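Local coordinates for protein binary enterotoxin of Clostridium perfringens component a (Clostridium perfringens, PDB 5H03) that probably acts as the ADP-ribosyltransferase component of a two-part enterotoxin, binding NAD(+) and NADH, with actin the likely target as in related toxins, at residues L90-Y95 with K139-T144; T164-Y169 with V178-G183; Q182-K187 with L208-N213; L186-L191 with A202-D207; E326-K331 with Y391-I396. All coordinates share one frame; numbering follows the deposited sequence.

Contact 1: residues L90-Y95 with K139-T144; sequences LYVYYY and KDVTMT
T142 O takes the backbone N-H of Y93, with Y93 N 3.1 Å away and the bond fairly straight (159° at the hydrogen); the donor is tilted out of the carbonyl plane. The return bond from T142 N to Y93 O is weak and long at 3.5 Å, so Y93 and T142 make a single antiparallel bridge rather than a run of pairs. A water donates to Y91 O, but its very short approach to M143 O leaves a link through it doubtful. Beyond the bridge the chains part, because the axes of 90-95 and 139-141 lie 93° apart. This is where an edge strand of the five-stranded mixed sheet meets an edge strand of a three-stranded antiparallel sheet almost at right angles, within the N-terminal ADP-ribosyltransferase-like half. V141 fills the corner with its two methyls: CG2 presses on V92 CB at 3.5 Å, a tight fit, and CG1 touches Y94 CD1, also at 3.5 Å. Y94 reaches back over the second chain because its CG lies between the backbone N and the carbonyl carbon (chi1 57°). Its OH receives a weak bond from K139 NZ at 3.1 Å; the lysine chain bends at its last two torsions to get there, and the same ammonium has another weak bond to Q135. On the far side of the bridge the Y93 ring lays one face on the T144 backbone, CD1 to T144 C 3.3 Å, with M143 O near its edge. H157 stacks with Y93, and D9 takes the phenol OH.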
# COMPACT_ATOMS: atom_id res chain seq x y z
N LEU A 90 17.96 5.55 12.30
CA LEU A 90 18.77 6.16 11.25
C LEU A 90 17.91 7.01 10.34
O LEU A 90 16.88 6.55 9.83
CB LEU A 90 19.45 5.08 10.42
CG LEU A 90 20.29 5.57 9.25
CD1 LEU A 90 21.58 6.17 9.77
CD2 LEU A 90 20.57 4.44 8.25
N TYR A 91 18.33 8.25 10.10
CA TYR A 91 17.68 9.10 9.12
C TYR A 91 18.30 8.85 7.75
O TYR A 91 19.50 8.59 7.64
CB TYR A 91 17.80 10.58 9.49
CG TYR A 91 16.93 10.96 10.67
CD1 TYR A 91 17.32 10.66 11.97
CD2 TYR A 91 15.72 11.60 10.48
CE1 TYR A 91 16.52 10.99 13.07
CE2 TYR A 91 14.91 11.95 11.56
CZ TYR A 91 15.32 11.64 12.85
OH TYR A 91 14.52 11.99 13.91
N VAL A 92 17.48 8.93 6.71
CA VAL A 92 17.91 8.70 5.34
C VAL A 92 17.19 9.72 4.47
O VAL A 92 16.26 10.39 4.91
CB VAL A 92 17.63 7.27 4.83
CG1 VAL A 92 18.54 6.27 5.54
CG2 VAL A 92 16.16 6.89 4.95
N TYR A 93 17.68 9.86 3.24
CA TYR A 93 17.24 10.92 2.34
C TYR A 93 16.99 10.38 0.94
O TYR A 93 17.61 9.40 0.51
CB TYR A 93 18.30 12.04 2.27
CG TYR A 93 18.67 12.68 3.59
CD1 TYR A 93 19.54 12.06 4.47
CD2 TYR A 93 18.14 13.92 3.94
CE1 TYR A 93 19.89 12.65 5.66
CE2 TYR A 93 18.48 14.53 5.15
CZ TYR A 93 19.36 13.89 6.00
OH TYR A 93 19.70 14.49 7.19
N TYR A 94 16.05 11.01 0.24
CA TYR A 94 15.91 10.86 -1.20
C TYR A 94 14.95 11.93 -1.69
O TYR A 94 14.03 12.32 -0.99
CB TYR A 94 15.43 9.45 -1.63
CG TYR A 94 14.11 9.01 -1.03
CD1 TYR A 94 14.08 8.44 0.24
CD2 TYR A 94 12.92 9.13 -1.73
CE1 TYR A 94 12.92 8.03 0.80
CE2 TYR A 94 11.72 8.70 -1.17
CZ TYR A 94 11.73 8.16 0.10
OH TYR A 94 10.56 7.73 0.69
N TYR A 95 15.22 12.42 -2.90
CA TYR A 95 14.30 13.33 -3.56
C TYR A 95 13.19 12.53 -4.22
O TYR A 95 13.36 11.35 -4.54
CB TYR A 95 15.04 14.15 -4.62
CG TYR A 95 15.95 15.22 -4.06
CD1 TYR A 95 15.45 16.47 -3.70
CD2 TYR A 95 17.31 14.99 -3.91
CE1 TYR A 95 16.29 17.45 -3.19
CE2 TYR A 95 18.15 15.95 -3.42
CZ TYR A 95 17.64 17.18 -3.05
OH TYR A 95 18.51 18.14 -2.55
N LYS A 139 13.47 -0.88 -0.89
CA LYS A 139 13.73 0.54 -1.05
C LYS A 139 15.21 0.79 -0.80
O LYS A 139 15.75 0.39 0.24
CB LYS A 139 12.87 1.37 -0.09
CG LYS A 139 12.78 2.83 -0.46
CD LYS A 139 12.27 3.66 0.71
CE LYS A 139 10.90 4.21 0.45
NZ LYS A 139 10.97 5.05 -0.77
N ASP A 140 15.86 1.46 -1.74
CA ASP A 140 17.26 1.84 -1.55
C ASP A 140 17.38 3.36 -1.53
O ASP A 140 16.76 4.06 -2.33
CB ASP A 140 18.14 1.20 -2.62
CG ASP A 140 17.72 1.57 -4.02
OD1 ASP A 140 18.17 2.62 -4.50
OD2 ASP A 140 16.96 0.80 -4.62
N VAL A 141 18.15 3.87 -0.56
CA VAL A 141 18.24 5.30 -0.26
C VAL A 141 19.70 5.61 0.08
O VAL A 141 20.55 4.72 0.07
CB VAL A 141 17.33 5.71 0.92
CG1 VAL A 141 15.85 5.47 0.58
CG2 VAL A 141 17.74 5.00 2.19
N THR A 142 19.99 6.88 0.38
CA THR A 142 21.33 7.30 0.81
C THR A 142 21.30 7.89 2.22
O THR A 142 20.25 8.09 2.83
CB THR A 142 21.98 8.28 -0.18
OG1 THR A 142 21.18 9.46 -0.31
CG2 THR A 142 22.15 7.63 -1.53
N MET A 143 22.48 8.23 2.71
CA MET A 143 22.70 8.47 4.12
C MET A 143 22.81 9.94 4.48
O MET A 143 22.73 10.28 5.67
CB MET A 143 23.99 7.73 4.52
CG MET A 143 24.15 6.44 3.70
SD MET A 143 25.59 5.46 4.13
CE MET A 143 26.90 6.41 3.37
N THR A 144 22.99 10.83 3.51
CA THR A 144 23.12 12.26 3.77
C THR A 144 22.21 13.09 2.88
O THR A 144 21.75 12.63 1.83
CB THR A 144 24.57 12.73 3.58
OG1 THR A 144 25.11 12.21 2.35
CG2 THR A 144 25.43 12.27 4.75
O HOH W 1 21.97 9.94 8.08

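Contact 2: residues T164-Y169 with V178-G183; sequences TPAASY and VLIDQG
V178 meets A166 first: its CG1, anti to the backbone N (chi1 -180°), packs tightly on A166 CB at 3.5 Å, on the sheet face that also carries I180 and S168. L179 comes next, in the hydrogen-bonded pair with A167. Its N bonds to A167 O at 2.9 Å and its O accepts A167 N at 2.9 Å. Its side chain turns to the other face and crosses Y169 at about a right angle. There CD2 stands over the middle of the Y169 ring, 4.2 Å from the centroid and 7° off the normal, a CH-pi contact, while CB touches Y169 CE1 at 3.5 Å. I180 pairs with A166 without hydrogen bonds and sends a CA-H toward P165 O. That carbonyl is also the acceptor for D181 N at 3.3 Å, so the pairing outlasts the regular strand. D181 lays its CB beside P165 CB, and its carboxylate is held by S78 and, in a salt bridge, by K82. The two strands form an antiparallel hairpin, with 177-180 in the middle of a three-stranded sheet and 139-141 on its other flank. Helix 68-82 packs on P165, L179 and D181, and helix 14-29 on A167, S168 and Y169.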
# COMPACT_ATOMS: atom_id res chain seq x y z
N THR A 164 15.11 -1.94 12.24
CA THR A 164 14.78 -1.98 10.82
C THR A 164 15.87 -2.75 10.08
O THR A 164 17.05 -2.54 10.35
CB THR A 164 14.69 -0.57 10.24
OG1 THR A 164 13.72 0.20 10.97
CG2 THR A 164 14.27 -0.63 8.78
N PRO A 165 15.52 -3.69 9.20
CA PRO A 165 16.54 -4.27 8.33
C PRO A 165 16.92 -3.24 7.27
O PRO A 165 16.12 -2.92 6.38
CB PRO A 165 15.86 -5.50 7.73
CG PRO A 165 14.68 -5.78 8.61
CD PRO A 165 14.24 -4.42 9.08
N ALA A 166 18.14 -2.71 7.36
CA ALA A 166 18.64 -1.69 6.44
C ALA A 166 20.14 -1.91 6.26
O ALA A 166 20.92 -1.60 7.16
CB ALA A 166 18.33 -0.30 6.98
N ALA A 167 20.53 -2.45 5.11
CA ALA A 167 21.88 -2.93 4.88
C ALA A 167 22.73 -1.94 4.09
O ALA A 167 22.25 -1.36 3.10
CB ALA A 167 21.85 -4.27 4.14
N SER A 168 23.99 -1.80 4.48
CA SER A 168 24.98 -1.02 3.73
C SER A 168 25.50 -1.86 2.56
O SER A 168 26.15 -2.89 2.78
CB SER A 168 26.14 -0.60 4.63
OG SER A 168 25.81 0.49 5.48
N TYR A 169 25.24 -1.40 1.33
CA TYR A 169 25.59 -2.13 0.12
C TYR A 169 25.87 -1.12 -0.98
O TYR A 169 25.65 0.08 -0.82
CB TYR A 169 24.45 -3.08 -0.31
CG TYR A 169 23.44 -2.36 -1.18
CD1 TYR A 169 22.58 -1.41 -0.63
CD2 TYR A 169 23.39 -2.58 -2.55
CE1 TYR A 169 21.68 -0.72 -1.41
CE2 TYR A 169 22.49 -1.89 -3.36
CZ TYR A 169 21.64 -0.96 -2.78
OH TYR A 169 20.74 -0.27 -3.58
N VAL A 178 21.69 2.42 1.35
CA VAL A 178 20.97 1.67 2.38
C VAL A 178 19.83 0.91 1.73
O VAL A 178 18.93 1.51 1.14
CB VAL A 178 20.41 2.59 3.48
CG1 VAL A 178 19.69 1.74 4.50
CG2 VAL A 178 21.51 3.35 4.15
N LEU A 179 19.83 -0.41 1.91
CA LEU A 179 18.82 -1.28 1.33
C LEU A 179 17.80 -1.64 2.42
O LEU A 179 18.13 -2.32 3.40
CB LEU A 179 19.48 -2.50 0.70
CG LEU A 179 18.67 -3.64 0.09
CD1 LEU A 179 17.41 -3.15 -0.59
CD2 LEU A 179 19.56 -4.37 -0.92
N ILE A 180 16.58 -1.16 2.26
CA ILE A 180 15.52 -1.36 3.25
C ILE A 180 14.61 -2.49 2.79
O ILE A 180 14.21 -2.53 1.62
CB ILE A 180 14.74 -0.06 3.47
CG1 ILE A 180 15.71 1.07 3.82
CG2 ILE A 180 13.73 -0.24 4.58
CD1 ILE A 180 15.14 2.46 3.63
N ASP A 181 14.29 -3.40 3.72
CA ASP A 181 13.42 -4.57 3.49
C ASP A 181 12.03 -4.16 3.01
O ASP A 181 11.57 -3.04 3.24
CB ASP A 181 13.31 -5.39 4.78
CG ASP A 181 12.93 -6.86 4.53
OD1 ASP A 181 12.96 -7.31 3.36
OD2 ASP A 181 12.61 -7.57 5.51
N GLN A 182 11.35 -5.09 2.33
CA GLN A 182 9.99 -4.84 1.86
C GLN A 182 9.01 -4.91 3.04
O GLN A 182 9.34 -5.39 4.13
CB GLN A 182 9.59 -5.90 0.82
CG GLN A 182 9.58 -7.33 1.41
CD GLN A 182 9.78 -8.47 0.41
OE1 GLN A 182 10.31 -9.54 0.77
NE2 GLN A 182 9.34 -8.28 -0.85
N GLY A 183 7.80 -4.39 2.83
CA GLY A 183 6.72 -4.49 3.79
C GLY A 183 6.46 -3.25 4.62
O GLY A 183 5.67 -3.34 5.58

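Contact 3: residues Q182-K187 with L208-N213; sequences QGYSLK and LIKQLN
S185 N gives its hydrogen to I209 O at 2.8 Å, nearly in line with the carbonyl bond, and I209 N answers to S185 O at 2.9 Å, straighter at the hydrogen (169°). These two bonds make S185 and I209 a hydrogen-bonded antiparallel pair, and L186 with L208 is the non-hydrogen-bonded pair that follows. The S185 hydroxyl has a further partner: Q211 NE2 reaches OG at 3.0 Å, but the bend at hydrogen makes this bond weak, and the amide's other end, OE1, is taken by N132. Where the chains splay apart, water replaces direct pairing. One molecule joins G183 O, S185 OG and Q211 N, and a second links G183 O to Q211 O. Outward from the polar strip, Y184 CG stands anti to the carbonyl carbon (chi1 -68°), which swings the ring against L208. L208 CD2 sits 3.5 Å above the ring plane, offset toward the rim, in a CH-pi contact, and CD1 of the same leucine touches Y184 CB at 3.5 Å. The aliphatic part of K210, an extended chain, slants past the CE1-CZ side of the Y184 ring, with CD 3.8 Å from Y184 CE1. L186 CD1 meets L208 CD1 at 4.0 Å, turned toward strand 154-160. On the opposite sheet face I209 CD1 brushes the K187 chain. The arrangement is the open end of the long hairpin 185-196 and 199-209, part of the five-stranded mixed sheet of the N-terminal ADP-ribosyltransferase-like fold, where the outgoing chain leaves toward strand 293-299 of the other half.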
# COMPACT_ATOMS: atom_id res chain seq x y z
N GLN A 182 11.35 -5.09 2.33
CA GLN A 182 9.99 -4.84 1.86
C GLN A 182 9.01 -4.91 3.04
O GLN A 182 9.34 -5.39 4.13
CB GLN A 182 9.59 -5.90 0.82
CG GLN A 182 9.58 -7.33 1.41
CD GLN A 182 9.78 -8.47 0.41
OE1 GLN A 182 10.31 -9.54 0.77
NE2 GLN A 182 9.34 -8.28 -0.85
N GLY A 183 7.80 -4.39 2.83
CA GLY A 183 6.72 -4.49 3.79
C GLY A 183 6.46 -3.25 4.62
O GLY A 183 5.67 -3.34 5.58
N TYR A 184 7.09 -2.12 4.30
CA TYR A 184 7.00 -0.88 5.08
C TYR A 184 6.15 0.19 4.40
O TYR A 184 5.74 0.06 3.25
CB TYR A 184 8.42 -0.36 5.37
CG TYR A 184 9.15 -1.28 6.33
CD1 TYR A 184 8.87 -1.24 7.70
CD2 TYR A 184 10.02 -2.26 5.87
CE1 TYR A 184 9.50 -2.09 8.58
CE2 TYR A 184 10.65 -3.13 6.77
CZ TYR A 184 10.37 -3.04 8.13
OH TYR A 184 10.98 -3.88 9.02
N SER A 185 5.81 1.22 5.19
CA SER A 185 4.98 2.35 4.76
C SER A 185 5.61 3.64 5.30
O SER A 185 6.39 3.63 6.25
CB SER A 185 3.51 2.27 5.24
OG SER A 185 2.81 1.14 4.75
N LEU A 186 5.22 4.76 4.70
CA LEU A 186 5.72 6.07 5.09
C LEU A 186 4.62 6.94 5.72
O LEU A 186 3.58 7.18 5.11
CB LEU A 186 6.33 6.80 3.89
CG LEU A 186 7.84 6.99 3.91
CD1 LEU A 186 8.56 5.67 3.67
CD2 LEU A 186 8.27 8.02 2.88
N LYS A 187 4.87 7.38 6.94
CA LYS A 187 3.95 8.23 7.70
C LYS A 187 4.58 9.60 7.90
O LYS A 187 5.65 9.71 8.51
CB LYS A 187 3.60 7.55 9.03
CG LYS A 187 2.54 8.21 9.87
CD LYS A 187 2.24 7.27 11.02
CE LYS A 187 1.48 7.92 12.18
NZ LYS A 187 2.09 7.45 13.48
N LEU A 208 9.28 5.47 9.02
CA LEU A 208 9.05 4.20 8.37
C LEU A 208 8.26 3.34 9.35
O LEU A 208 8.77 3.03 10.44
CB LEU A 208 10.37 3.54 7.99
CG LEU A 208 10.19 2.26 7.20
CD1 LEU A 208 10.21 2.61 5.73
CD2 LEU A 208 11.32 1.32 7.54
N ILE A 209 7.05 2.95 8.99
CA ILE A 209 6.21 2.17 9.88
C ILE A 209 5.79 0.89 9.16
O ILE A 209 5.80 0.80 7.93
CB ILE A 209 4.98 2.98 10.31
CG1 ILE A 209 4.20 3.38 9.07
CG2 ILE A 209 5.42 4.28 11.06
CD1 ILE A 209 2.68 3.48 9.29
N LYS A 210 5.42 -0.13 9.94
CA LYS A 210 4.96 -1.40 9.37
C LYS A 210 3.50 -1.66 9.69
O LYS A 210 3.18 -2.03 10.81
CB LYS A 210 5.81 -2.55 9.88
CG LYS A 210 5.65 -3.83 9.03
CD LYS A 210 6.84 -4.73 9.25
CE LYS A 210 6.65 -6.06 8.59
NZ LYS A 210 7.95 -6.82 8.68
N GLN A 211 2.61 -1.50 8.71
CA GLN A 211 1.22 -1.86 8.96
C GLN A 211 0.96 -3.33 8.62
O GLN A 211 1.68 -3.96 7.84
CB GLN A 211 0.24 -0.95 8.21
CG GLN A 211 0.69 -0.30 6.94
CD GLN A 211 -0.33 0.71 6.42
OE1 GLN A 211 -1.22 1.16 7.17
NE2 GLN A 211 -0.20 1.08 5.15
N LEU A 212 -0.12 -3.86 9.22
CA LEU A 212 -0.54 -5.23 8.97
C LEU A 212 -1.05 -5.34 7.55
O LEU A 212 -1.98 -4.63 7.17
CB LEU A 212 -1.63 -5.64 9.96
CG LEU A 212 -2.00 -7.12 10.07
CD1 LEU A 212 -0.76 -7.99 10.10
CD2 LEU A 212 -2.86 -7.35 11.30
N ASN A 213 -0.43 -6.23 6.76
CA ASN A 213 -0.78 -6.41 5.34
C ASN A 213 -0.25 -7.79 4.91
O ASN A 213 0.92 -7.91 4.55
CB ASN A 213 -0.16 -5.29 4.50
CG ASN A 213 -0.51 -5.38 3.02
OD1 ASN A 213 -1.13 -6.34 2.58
ND2 ASN A 213 -0.09 -4.37 2.22
O HOH W 2 9.20 -7.06 6.56
O HOH W 3 3.62 -1.46 5.89
O HOH W 4 3.36 -5.07 5.93

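Contact 4: residues L186-L191 with A202-D207; sequences LKATGL and AKVDAD
The D207 carboxylate carries the T189 methyl on one face: CG2 stands almost directly over CG, 3.8 Å from it, the two side chains crossing at about a right angle. On the same side, well above the carboxylate plane, a water donates to D207 OD1 and also hydrogen-bonds T189 OG1, at 2.6 Å from the hydroxyl. The peptide carbonyl of D205 is approached off its plane: T189 N bonds to D205 O at 2.7 Å from well above that plane, 44° out of it, and G190 N adds a weak bond to the same oxygen. Two residues facing one are a classic beta bulge, and the register slips by one between the A188-A206 pair and the G190-D205 pair. On the G190 side D205 N closes the pair to G190 O at 3.0 Å. Before the bulge K187 and D207 exchange ordinary bonds, K187 N to D207 O at 3.0 Å and D207 N to K187 O at 2.8 Å. On the other sheet face L191, its CG anti to the backbone N (chi1 -178°), sets CD1 4.1 Å from V204 CG2, and A188 CB approaches V204 CG1. D205 bridges to K203 within its own strand. Backbone bonds thus do the joining of the two strands, which leaves the A188, L191 and V204 side to pack apolar, L191 and V204 against helix 118-128, and the D205 and D207 side polar and partly hydrated.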
# COMPACT_ATOMS: atom_id res chain seq x y z
N LEU A 186 5.22 4.76 4.70
CA LEU A 186 5.72 6.07 5.09
C LEU A 186 4.62 6.94 5.72
O LEU A 186 3.58 7.18 5.11
CB LEU A 186 6.33 6.80 3.89
CG LEU A 186 7.84 6.99 3.91
CD1 LEU A 186 8.56 5.67 3.67
CD2 LEU A 186 8.27 8.02 2.88
N LYS A 187 4.87 7.38 6.94
CA LYS A 187 3.95 8.23 7.70
C LYS A 187 4.58 9.60 7.90
O LYS A 187 5.65 9.71 8.51
CB LYS A 187 3.60 7.55 9.03
CG LYS A 187 2.54 8.21 9.87
CD LYS A 187 2.24 7.27 11.02
CE LYS A 187 1.48 7.92 12.18
NZ LYS A 187 2.09 7.45 13.48
N ALA A 188 3.96 10.64 7.36
CA ALA A 188 4.54 11.97 7.47
C ALA A 188 4.49 12.45 8.92
O ALA A 188 3.51 12.20 9.64
CB ALA A 188 3.79 12.95 6.55
N THR A 189 5.58 13.08 9.37
CA THR A 189 5.69 13.64 10.70
C THR A 189 5.99 15.14 10.68
O THR A 189 6.10 15.76 11.75
CB THR A 189 6.78 12.90 11.49
OG1 THR A 189 8.02 12.96 10.76
CG2 THR A 189 6.39 11.42 11.65
N GLY A 190 6.13 15.74 9.50
CA GLY A 190 6.41 17.15 9.37
C GLY A 190 6.53 17.61 7.93
O GLY A 190 6.84 16.83 7.03
N LEU A 191 6.22 18.86 7.69
CA LEU A 191 6.41 19.46 6.38
C LEU A 191 7.11 20.79 6.57
O LEU A 191 6.77 21.56 7.48
CB LEU A 191 5.06 19.65 5.67
CG LEU A 191 5.06 20.22 4.25
CD1 LEU A 191 5.74 19.28 3.26
CD2 LEU A 191 3.62 20.42 3.86
N ALA A 202 10.13 21.12 -0.91
CA ALA A 202 9.17 20.68 0.10
C ALA A 202 9.81 19.53 0.85
O ALA A 202 10.03 18.46 0.27
CB ALA A 202 7.88 20.25 -0.57
N LYS A 203 10.18 19.72 2.11
CA LYS A 203 10.85 18.66 2.84
C LYS A 203 9.83 17.89 3.69
O LYS A 203 9.23 18.45 4.61
CB LYS A 203 11.96 19.24 3.71
CG LYS A 203 12.83 18.18 4.39
CD LYS A 203 13.86 18.82 5.32
CE LYS A 203 14.82 17.78 5.90
NZ LYS A 203 14.70 17.79 7.37
N VAL A 204 9.67 16.59 3.40
CA VAL A 204 8.73 15.72 4.13
C VAL A 204 9.49 14.93 5.19
O VAL A 204 10.30 14.06 4.86
CB VAL A 204 7.97 14.78 3.20
CG1 VAL A 204 7.18 13.70 4.04
CG2 VAL A 204 7.03 15.57 2.27
N ASP A 205 9.27 15.23 6.46
CA ASP A 205 9.77 14.35 7.52
C ASP A 205 8.79 13.18 7.60
O ASP A 205 7.58 13.38 7.52
CB ASP A 205 9.83 15.08 8.86
CG ASP A 205 10.95 16.09 8.93
OD1 ASP A 205 11.49 16.48 7.86
OD2 ASP A 205 11.28 16.52 10.07
N ALA A 206 9.31 11.96 7.71
CA ALA A 206 8.40 10.83 7.84
C ALA A 206 9.06 9.72 8.64
O ALA A 206 10.28 9.61 8.69
CB ALA A 206 7.95 10.31 6.47
N ASP A 207 8.22 8.86 9.22
CA ASP A 207 8.66 7.64 9.87
C ASP A 207 8.37 6.44 8.99
O ASP A 207 7.34 6.38 8.31
CB ASP A 207 7.94 7.39 11.20
CG ASP A 207 8.42 8.31 12.33
OD1 ASP A 207 9.48 8.97 12.20
OD2 ASP A 207 7.72 8.36 13.36
O HOH W 5 10.09 11.55 11.37

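Contact 5: residues E326-K331 with Y391-I396; sequences EKWLGK and YKIDNI
I393 lies at the apolar centre, directed at the chain that leaves helix 318-328. Its CG1, anti to the carbonyl carbon (chi1 -60°), carries CD1 to W328, 3.8 Å from W328 CB and close to the carbonyl O. L329 sends CD2 back over the strand, where it touches I396 CG1 at 3.7 Å and I393 CG2 at 4.1 Å. I396 CD1 completes the patch against W328 CB, while the indole turns toward F324 and F304. Further out, I393 N meets K331 O nearly head-on at 2.7 Å, and G330 N returns to I393 O at 3.0 Å with a more bent geometry (135°). The type II turn from W328 to K331, closed by K331 N on W328 O, puts these groups in position, and G330 occupies its third place with positive phi. K331 NZ folds back to K327 O. To one side of the apolar patch K392 NZ makes a salt bridge to D394 OD1 at 2.9 Å; D394 OD2 bonds T417 OG1, and K392 NZ also bonds T131 OG1 and D130 O. D394 and N395 both face D415 in a classic beta bulge. Y391, near the start of strand 389-401, lies about 6 Å from the NAD-binding E303, side chain to side chain. The apolar patch of I393, L329 and I396, with two backbone bonds beside it, thus fastens the helix end to the sheet.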
# COMPACT_ATOMS: atom_id res chain seq x y z
N GLU A 326 -5.74 12.18 -12.73
CA GLU A 326 -6.21 13.56 -12.63
C GLU A 326 -7.63 13.61 -12.08
O GLU A 326 -7.96 14.46 -11.24
CB GLU A 326 -6.13 14.23 -14.00
CG GLU A 326 -4.75 14.30 -14.58
CD GLU A 326 -4.74 14.53 -16.10
OE1 GLU A 326 -5.82 14.72 -16.71
OE2 GLU A 326 -3.63 14.51 -16.68
N LYS A 327 -8.49 12.71 -12.55
CA LYS A 327 -9.89 12.74 -12.13
C LYS A 327 -10.06 12.31 -10.67
O LYS A 327 -10.88 12.89 -9.94
CB LYS A 327 -10.71 11.84 -13.06
CG LYS A 327 -12.22 11.97 -12.91
CD LYS A 327 -12.92 11.41 -14.15
CE LYS A 327 -14.37 11.03 -13.86
NZ LYS A 327 -14.91 10.11 -14.92
N TRP A 328 -9.28 11.33 -10.21
CA TRP A 328 -9.61 10.61 -8.98
C TRP A 328 -8.65 10.83 -7.82
O TRP A 328 -9.08 10.70 -6.67
CB TRP A 328 -9.70 9.11 -9.26
CG TRP A 328 -10.79 8.78 -10.21
CD1 TRP A 328 -10.67 8.36 -11.50
CD2 TRP A 328 -12.19 8.87 -9.94
NE1 TRP A 328 -11.92 8.17 -12.05
CE2 TRP A 328 -12.87 8.48 -11.11
CE3 TRP A 328 -12.94 9.24 -8.82
CZ2 TRP A 328 -14.25 8.45 -11.20
CZ3 TRP A 328 -14.31 9.21 -8.90
CH2 TRP A 328 -14.95 8.82 -10.08
N LEU A 329 -7.40 11.18 -8.07
CA LEU A 329 -6.46 11.40 -6.97
C LEU A 329 -6.96 12.44 -5.96
O LEU A 329 -7.41 13.52 -6.36
CB LEU A 329 -5.08 11.80 -7.51
CG LEU A 329 -4.14 10.66 -7.89
CD1 LEU A 329 -2.76 11.19 -8.23
CD2 LEU A 329 -4.07 9.62 -6.78
N GLY A 330 -6.88 12.13 -4.67
CA GLY A 330 -7.32 13.06 -3.64
C GLY A 330 -8.82 13.13 -3.37
O GLY A 330 -9.22 13.81 -2.41
N LYS A 331 -9.66 12.48 -4.17
CA LYS A 331 -11.10 12.55 -3.92
C LYS A 331 -11.53 11.66 -2.75
O LYS A 331 -10.86 10.69 -2.38
CB LYS A 331 -11.91 12.20 -5.16
CG LYS A 331 -11.67 13.19 -6.28
CD LYS A 331 -12.84 13.21 -7.25
CE LYS A 331 -13.02 14.61 -7.85
NZ LYS A 331 -11.70 15.29 -8.10
N TYR A 391 -14.20 6.62 1.76
CA TYR A 391 -12.76 6.48 1.63
C TYR A 391 -12.21 7.60 0.75
O TYR A 391 -12.91 8.10 -0.15
CB TYR A 391 -12.35 5.09 1.11
CG TYR A 391 -12.79 4.74 -0.28
CD1 TYR A 391 -11.99 5.05 -1.37
CD2 TYR A 391 -13.98 4.01 -0.51
CE1 TYR A 391 -12.37 4.71 -2.65
CE2 TYR A 391 -14.37 3.65 -1.81
CZ TYR A 391 -13.54 4.01 -2.87
OH TYR A 391 -13.87 3.70 -4.17
N LYS A 392 -10.99 8.02 1.04
CA LYS A 392 -10.27 9.01 0.25
C LYS A 392 -9.18 8.32 -0.55
O LYS A 392 -8.48 7.45 -0.03
CB LYS A 392 -9.67 10.10 1.12
CG LYS A 392 -8.75 9.61 2.21
CD LYS A 392 -8.38 10.77 3.17
CE LYS A 392 -7.29 10.40 4.17
NZ LYS A 392 -5.97 10.09 3.52
N ILE A 393 -9.04 8.71 -1.82
CA ILE A 393 -8.01 8.15 -2.69
C ILE A 393 -6.67 8.83 -2.42
O ILE A 393 -6.55 10.05 -2.55
CB ILE A 393 -8.41 8.30 -4.16
CG1 ILE A 393 -9.71 7.54 -4.39
CG2 ILE A 393 -7.31 7.75 -5.09
CD1 ILE A 393 -10.15 7.52 -5.84
N ASP A 394 -5.68 8.05 -2.00
CA ASP A 394 -4.35 8.53 -1.64
C ASP A 394 -3.34 8.48 -2.78
O ASP A 394 -2.53 9.40 -2.91
CB ASP A 394 -3.81 7.70 -0.49
CG ASP A 394 -4.73 7.73 0.72
OD1 ASP A 394 -5.30 8.82 1.03
OD2 ASP A 394 -4.92 6.63 1.29
N ASN A 395 -3.31 7.38 -3.52
CA ASN A 395 -2.31 7.12 -4.54
C ASN A 395 -2.92 6.21 -5.59
O ASN A 395 -3.83 5.42 -5.32
CB ASN A 395 -1.07 6.47 -3.92
CG ASN A 395 0.23 7.06 -4.42
OD1 ASN A 395 0.27 7.72 -5.47
ND2 ASN A 395 1.31 6.80 -3.67
N ILE A 396 -2.40 6.32 -6.81
CA ILE A 396 -2.77 5.44 -7.90
C ILE A 396 -1.48 4.97 -8.57
O ILE A 396 -0.62 5.80 -8.91
CB ILE A 396 -3.72 6.12 -8.90
CG1 ILE A 396 -5.07 6.37 -8.22
CG2 ILE A 396 -3.83 5.30 -10.19
CD1 ILE A 396 -6.10 7.09 -9.07

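In the fold
Contact 1 comes first along the chain, closing the loop from 90-95 round helix 118-128 to 139-144 and joining the five-stranded sheet to the three-stranded one. Contact 2 follows in series as a short hairpin in that smaller sheet, whose strands 139-141 and 177-180 bond contact 1 to it. Its last residues, Q182 and G183, open contact 3. Contacts 3 and 4 share L186 and K187 on the long hairpin 185-196 with 199-209: contact 4, nearer its turn, lies within the span that contact 3 closes at the open end. Contact 5 stands apart, about 19 to 29 Å centre to centre from the others, in the C-terminal half, tying helix 318-328 to its own five-stranded sheet.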